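Local coordinates for protein BT_4661 (Bacteroides thetaiotaomicron, PDB 4AK1) that probably binds heparin and heparan sulphate at the cell surface as a SusE-like component of the bacterium's heparin utilisation system, at residues A[41-46]-A[88-93]; A[59-64]-A[83-88]. All coordinates share one frame; numbering follows the deposited sequence.

Contact 1 (A[41-46]-A[88-93])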
# COMPACT_ATOMS: atom_id res chain seq x y z
N PRO A 41 5.64 -30.29 19.78
CA PRO A 41 4.36 -29.60 19.82
C PRO A 41 3.47 -30.01 21.00
O PRO A 41 3.64 -31.09 21.58
CB PRO A 41 3.70 -29.98 18.48
CG PRO A 41 4.33 -31.28 18.09
CD PRO A 41 5.73 -31.22 18.63
N TYR A 42 2.54 -29.12 21.34
CA TYR A 42 1.63 -29.29 22.46
C TYR A 42 0.40 -28.39 22.24
O TYR A 42 0.38 -27.57 21.30
CB TYR A 42 2.31 -28.93 23.80
CG TYR A 42 2.91 -27.54 23.84
CD1 TYR A 42 4.15 -27.29 23.26
CD2 TYR A 42 2.24 -26.48 24.48
CE1 TYR A 42 4.71 -26.02 23.28
CE2 TYR A 42 2.80 -25.20 24.50
CZ TYR A 42 4.03 -24.98 23.90
OH TYR A 42 4.61 -23.74 23.91
N ASP A 43 -0.60 -28.55 23.12
CA ASP A 43 -1.88 -27.84 23.02
C ASP A 43 -2.51 -27.95 21.62
O ASP A 43 -2.88 -26.95 21.00
CB ASP A 43 -1.74 -26.36 23.42
CG ASP A 43 -1.54 -26.15 24.93
OD1 ASP A 43 -1.58 -27.10 25.74
OD2 ASP A 43 -1.35 -24.98 25.32
N PHE A 44 -2.62 -29.18 21.12
CA PHE A 44 -3.31 -29.46 19.86
C PHE A 44 -4.82 -29.18 19.97
O PHE A 44 -5.41 -29.42 21.01
CB PHE A 44 -3.12 -30.92 19.48
CG PHE A 44 -1.78 -31.24 18.90
CD1 PHE A 44 -1.56 -31.14 17.53
CD2 PHE A 44 -0.74 -31.68 19.73
CE1 PHE A 44 -0.31 -31.46 16.99
CE2 PHE A 44 0.50 -31.98 19.20
CZ PHE A 44 0.72 -31.89 17.82
N ALA A 45 -5.41 -28.69 18.89
CA ALA A 45 -6.86 -28.45 18.79
C ALA A 45 -7.29 -28.66 17.35
O ALA A 45 -6.52 -28.42 16.43
CB ALA A 45 -7.21 -27.04 19.24
N ILE A 46 -8.51 -29.16 17.16
CA ILE A 46 -9.13 -29.17 15.83
C ILE A 46 -9.91 -27.87 15.73
O ILE A 46 -10.81 -27.62 16.53
CB ILE A 46 -10.05 -30.41 15.63
CG1 ILE A 46 -9.21 -31.70 15.59
CG2 ILE A 46 -10.88 -30.29 14.36
CD1 ILE A 46 -10.04 -32.96 15.80
N ALA A 88 -4.61 -26.89 14.87
CA ALA A 88 -3.68 -25.92 15.44
C ALA A 88 -2.89 -26.57 16.57
O ALA A 88 -3.37 -27.51 17.24
CB ALA A 88 -4.42 -24.70 15.95
N CYS A 89 -1.68 -26.06 16.81
CA CYS A 89 -0.86 -26.49 17.94
C CYS A 89 0.16 -25.41 18.27
O CYS A 89 0.27 -24.41 17.56
CB CYS A 89 -0.16 -27.83 17.64
SG CYS A 89 1.07 -27.80 16.31
N TYR A 90 0.91 -25.61 19.36
CA TYR A 90 2.01 -24.72 19.71
C TYR A 90 3.33 -25.48 19.65
O TYR A 90 3.37 -26.70 19.83
CB TYR A 90 1.82 -24.11 21.10
CG TYR A 90 0.66 -23.14 21.18
CD1 TYR A 90 -0.64 -23.60 21.10
CD2 TYR A 90 0.86 -21.76 21.34
CE1 TYR A 90 -1.72 -22.74 21.17
CE2 TYR A 90 -0.22 -20.88 21.41
CZ TYR A 90 -1.51 -21.39 21.32
OH TYR A 90 -2.65 -20.59 21.36
N SER A 91 4.40 -24.74 19.36
CA SER A 91 5.76 -25.22 19.41
C SER A 91 6.60 -24.04 19.87
O SER A 91 6.49 -22.95 19.30
CB SER A 91 6.21 -25.70 18.04
OG SER A 91 7.57 -26.13 18.07
N ASN A 92 7.40 -24.26 20.91
CA ASN A 92 8.27 -23.21 21.48
C ASN A 92 7.51 -21.87 21.64
O ASN A 92 7.97 -20.82 21.17
CB ASN A 92 9.53 -23.07 20.61
CG ASN A 92 10.61 -22.22 21.27
OD1 ASN A 92 10.66 -22.05 22.49
ND2 ASN A 92 11.48 -21.67 20.44
N ASN A 93 6.34 -21.95 22.29
CA ASN A 93 5.51 -20.79 22.64
C ASN A 93 4.74 -20.09 21.50
O ASN A 93 3.99 -19.13 21.75
CB ASN A 93 6.31 -19.75 23.43
CG ASN A 93 7.11 -20.37 24.55
OD1 ASN A 93 8.35 -20.32 24.54
ND2 ASN A 93 6.42 -20.96 25.51

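Contact 2 (A[59-64]-A[83-88])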
# COMPACT_ATOMS: atom_id res chain seq x y z
N SER A 59 -18.93 -32.42 16.90
CA SER A 59 -17.57 -32.82 17.25
C SER A 59 -17.36 -34.31 16.97
O SER A 59 -17.29 -35.13 17.90
CB SER A 59 -17.30 -32.51 18.72
OG SER A 59 -16.96 -31.15 18.90
N ILE A 60 -17.28 -34.66 15.69
CA ILE A 60 -17.15 -36.06 15.26
C ILE A 60 -15.77 -36.67 15.55
O ILE A 60 -15.67 -37.83 15.95
CB ILE A 60 -17.55 -36.23 13.77
CG1 ILE A 60 -17.50 -37.71 13.35
CG2 ILE A 60 -16.73 -35.32 12.85
CD1 ILE A 60 -17.87 -37.98 11.90
N PHE A 61 -14.71 -35.89 15.35
CA PHE A 61 -13.35 -36.34 15.64
C PHE A 61 -12.77 -35.60 16.83
O PHE A 61 -13.10 -34.43 17.05
CB PHE A 61 -12.46 -36.19 14.40
CG PHE A 61 -12.92 -37.01 13.23
CD1 PHE A 61 -12.88 -38.40 13.28
CD2 PHE A 61 -13.44 -36.39 12.09
CE1 PHE A 61 -13.33 -39.16 12.21
CE2 PHE A 61 -13.88 -37.16 11.01
CZ PHE A 61 -13.83 -38.54 11.08
N ALA A 62 -11.92 -36.29 17.59
CA ALA A 62 -11.23 -35.69 18.73
C ALA A 62 -9.73 -35.73 18.48
O ALA A 62 -9.24 -36.54 17.68
CB ALA A 62 -11.59 -36.42 20.02
N ILE A 63 -9.00 -34.84 19.15
CA ILE A 63 -7.55 -34.79 19.05
C ILE A 63 -7.00 -34.73 20.47
O ILE A 63 -7.53 -34.00 21.31
CB ILE A 63 -7.07 -33.59 18.18
CG1 ILE A 63 -5.57 -33.66 17.89
CG2 ILE A 63 -7.43 -32.24 18.82
CD1 ILE A 63 -5.11 -32.75 16.77
N ASP A 64 -5.99 -35.55 20.75
CA ASP A 64 -5.35 -35.54 22.06
C ASP A 64 -4.46 -34.30 22.10
O ASP A 64 -3.61 -34.10 21.23
CB ASP A 64 -4.53 -36.82 22.29
CG ASP A 64 -3.91 -36.89 23.68
OD1 ASP A 64 -2.95 -36.14 23.95
OD2 ASP A 64 -4.39 -37.69 24.51
N TYR A 83 -14.15 -36.08 5.05
CA TYR A 83 -13.99 -35.05 6.08
C TYR A 83 -12.60 -34.43 5.99
O TYR A 83 -11.62 -35.15 5.72
CB TYR A 83 -14.17 -35.65 7.49
CG TYR A 83 -15.59 -36.08 7.82
CD1 TYR A 83 -16.07 -37.32 7.41
CD2 TYR A 83 -16.44 -35.24 8.54
CE1 TYR A 83 -17.37 -37.73 7.71
CE2 TYR A 83 -17.76 -35.63 8.83
CZ TYR A 83 -18.21 -36.88 8.41
OH TYR A 83 -19.50 -37.29 8.70
N LYS A 84 -12.52 -33.12 6.16
CA LYS A 84 -11.23 -32.42 6.23
C LYS A 84 -11.11 -31.69 7.55
O LYS A 84 -12.04 -30.97 7.96
CB LYS A 84 -11.04 -31.47 5.05
CG LYS A 84 -11.09 -32.17 3.70
CD LYS A 84 -10.86 -31.21 2.55
CE LYS A 84 -10.95 -31.96 1.23
NZ LYS A 84 -10.71 -31.02 0.10
N LEU A 85 -9.99 -31.93 8.23
CA LEU A 85 -9.76 -31.43 9.58
C LEU A 85 -8.68 -30.37 9.53
O LEU A 85 -7.62 -30.57 8.93
CB LEU A 85 -9.34 -32.56 10.54
CG LEU A 85 -10.43 -33.53 11.01
CD1 LEU A 85 -11.10 -34.26 9.85
CD2 LEU A 85 -9.87 -34.54 12.00
N SER A 86 -8.95 -29.22 10.15
CA SER A 86 -7.91 -28.21 10.32
C SER A 86 -7.38 -28.29 11.76
O SER A 86 -8.16 -28.46 12.71
CB SER A 86 -8.43 -26.82 9.99
OG SER A 86 -8.95 -26.77 8.67
N VAL A 87 -6.06 -28.20 11.91
CA VAL A 87 -5.42 -28.44 13.20
C VAL A 87 -4.52 -27.28 13.60
O VAL A 87 -3.75 -26.75 12.78
CB VAL A 87 -4.60 -29.75 13.19
CG1 VAL A 87 -3.83 -29.92 14.51
CG2 VAL A 87 -5.51 -30.94 12.96
N ALA A 88 -4.61 -26.89 14.87
CA ALA A 88 -3.68 -25.92 15.44
C ALA A 88 -2.89 -26.57 16.57
O ALA A 88 -3.37 -27.51 17.24
CB ALA A 88 -4.42 -24.70 15.95

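Contact 1 (A[41-46]-A[88-93])
Y42 and Y90 form a hydrogen-bonded pair across two antiparallel strands, in a ladder interrupted by a beta bulge. Y90 N donates a hydrogen bond to Y42 O at 2.8 Å, and Y42 N donates one to Y90 O. The second such pair is A45 with A88, one residue out of step; D43 and F44 together stand opposite C89, and D43 has a positive phi (51°) that departs from strand geometry. Followed outward from CB, the Y42 side chain sets CG between the backbone N and the carbonyl carbon (chi1 55°), which turns the ring along the partner strand. CD1 then meets Y90 O at 3.6 Å, Y90 CB sits over one face of the ring, off-centre, nearest CE2 and CZ, and OH accepts a bond from N93 N at 3.0 Å, bent to 139°. A leucine in place of Y42 would probably leave N93 N without this acceptor and Y90 CB without its aromatic face. D43 OD2 turns instead to A422 N of the second subunit. On the sheet face opposite Y42 and Y90, C89 CB sits over the F44 ring, 3.8 Å from its centroid, while C89 SG approaches obliquely and touches P41 CB at 4.0 Å.

Contact 2 (A[59-64]-A[83-88])
F61 and Y83 both have CG anti to the carbonyl carbon (chi1 -61° in F61), and with both residues pointing inward this brings their rings together in the space between their strands. The rings make a T-shaped (edge-to-face) pair: the planes stand at 87°, and the edge of F61 is directed at the face of Y83. Their centroids are 5.5 Å apart. CE2 leads the edge, 3.8 Å from Y83 CG and equally near Y83 CB. I60 approaches the same tyrosine farther out along its ring, with its CD1 3.7 Å from Y83 OH, a purely van der Waals touch; the hydroxyl has its hydrogen bond with P79 O.

The backbones are too far apart for pairing, with strand axes 10.1 Å apart at closest approach. Their directions differ by 24°. The arrangement is that of two beta layers packed face to face: strand 61-63, paired with 70-72, runs over strand 81-91 of the larger mixed sheet, roughly in line with it, and side chains from both fill the interval. L85 crosses F61 at about a right angle, CD1 reaching F61 CD2 at 3.9 Å and CD2 resting near F61 CB. L72 and I104 also pack on F61, one from each layer. Toward the other end of the contact, I63, extended through both torsions, brings CD1 to V87 CG1 at 3.8 Å. I46, from the strand next to 81-91, packs against I63 as well.

The two contacts lie about 13 Å apart, centre to centre, and share strand 81-91, with A88 belonging to both. Along the chain the order is 41-46, 59-64, 83-88, 88-93, so the segments of contact 2 fall between the outer limits of contact 1. Their roles differ: contact 1 joins neighbouring strands within the mixed sheet, whereas contact 2 lays the small 61-63/70-72 sheet over a face of it. They also touch directly, I46 CD1 coming within 3.6 Å of F61 O, and V87 CG1 equally close to A45 O. One long strand thus serves both in-sheet pairing and inter-layer packing, and contact 1 additionally borders the second subunit.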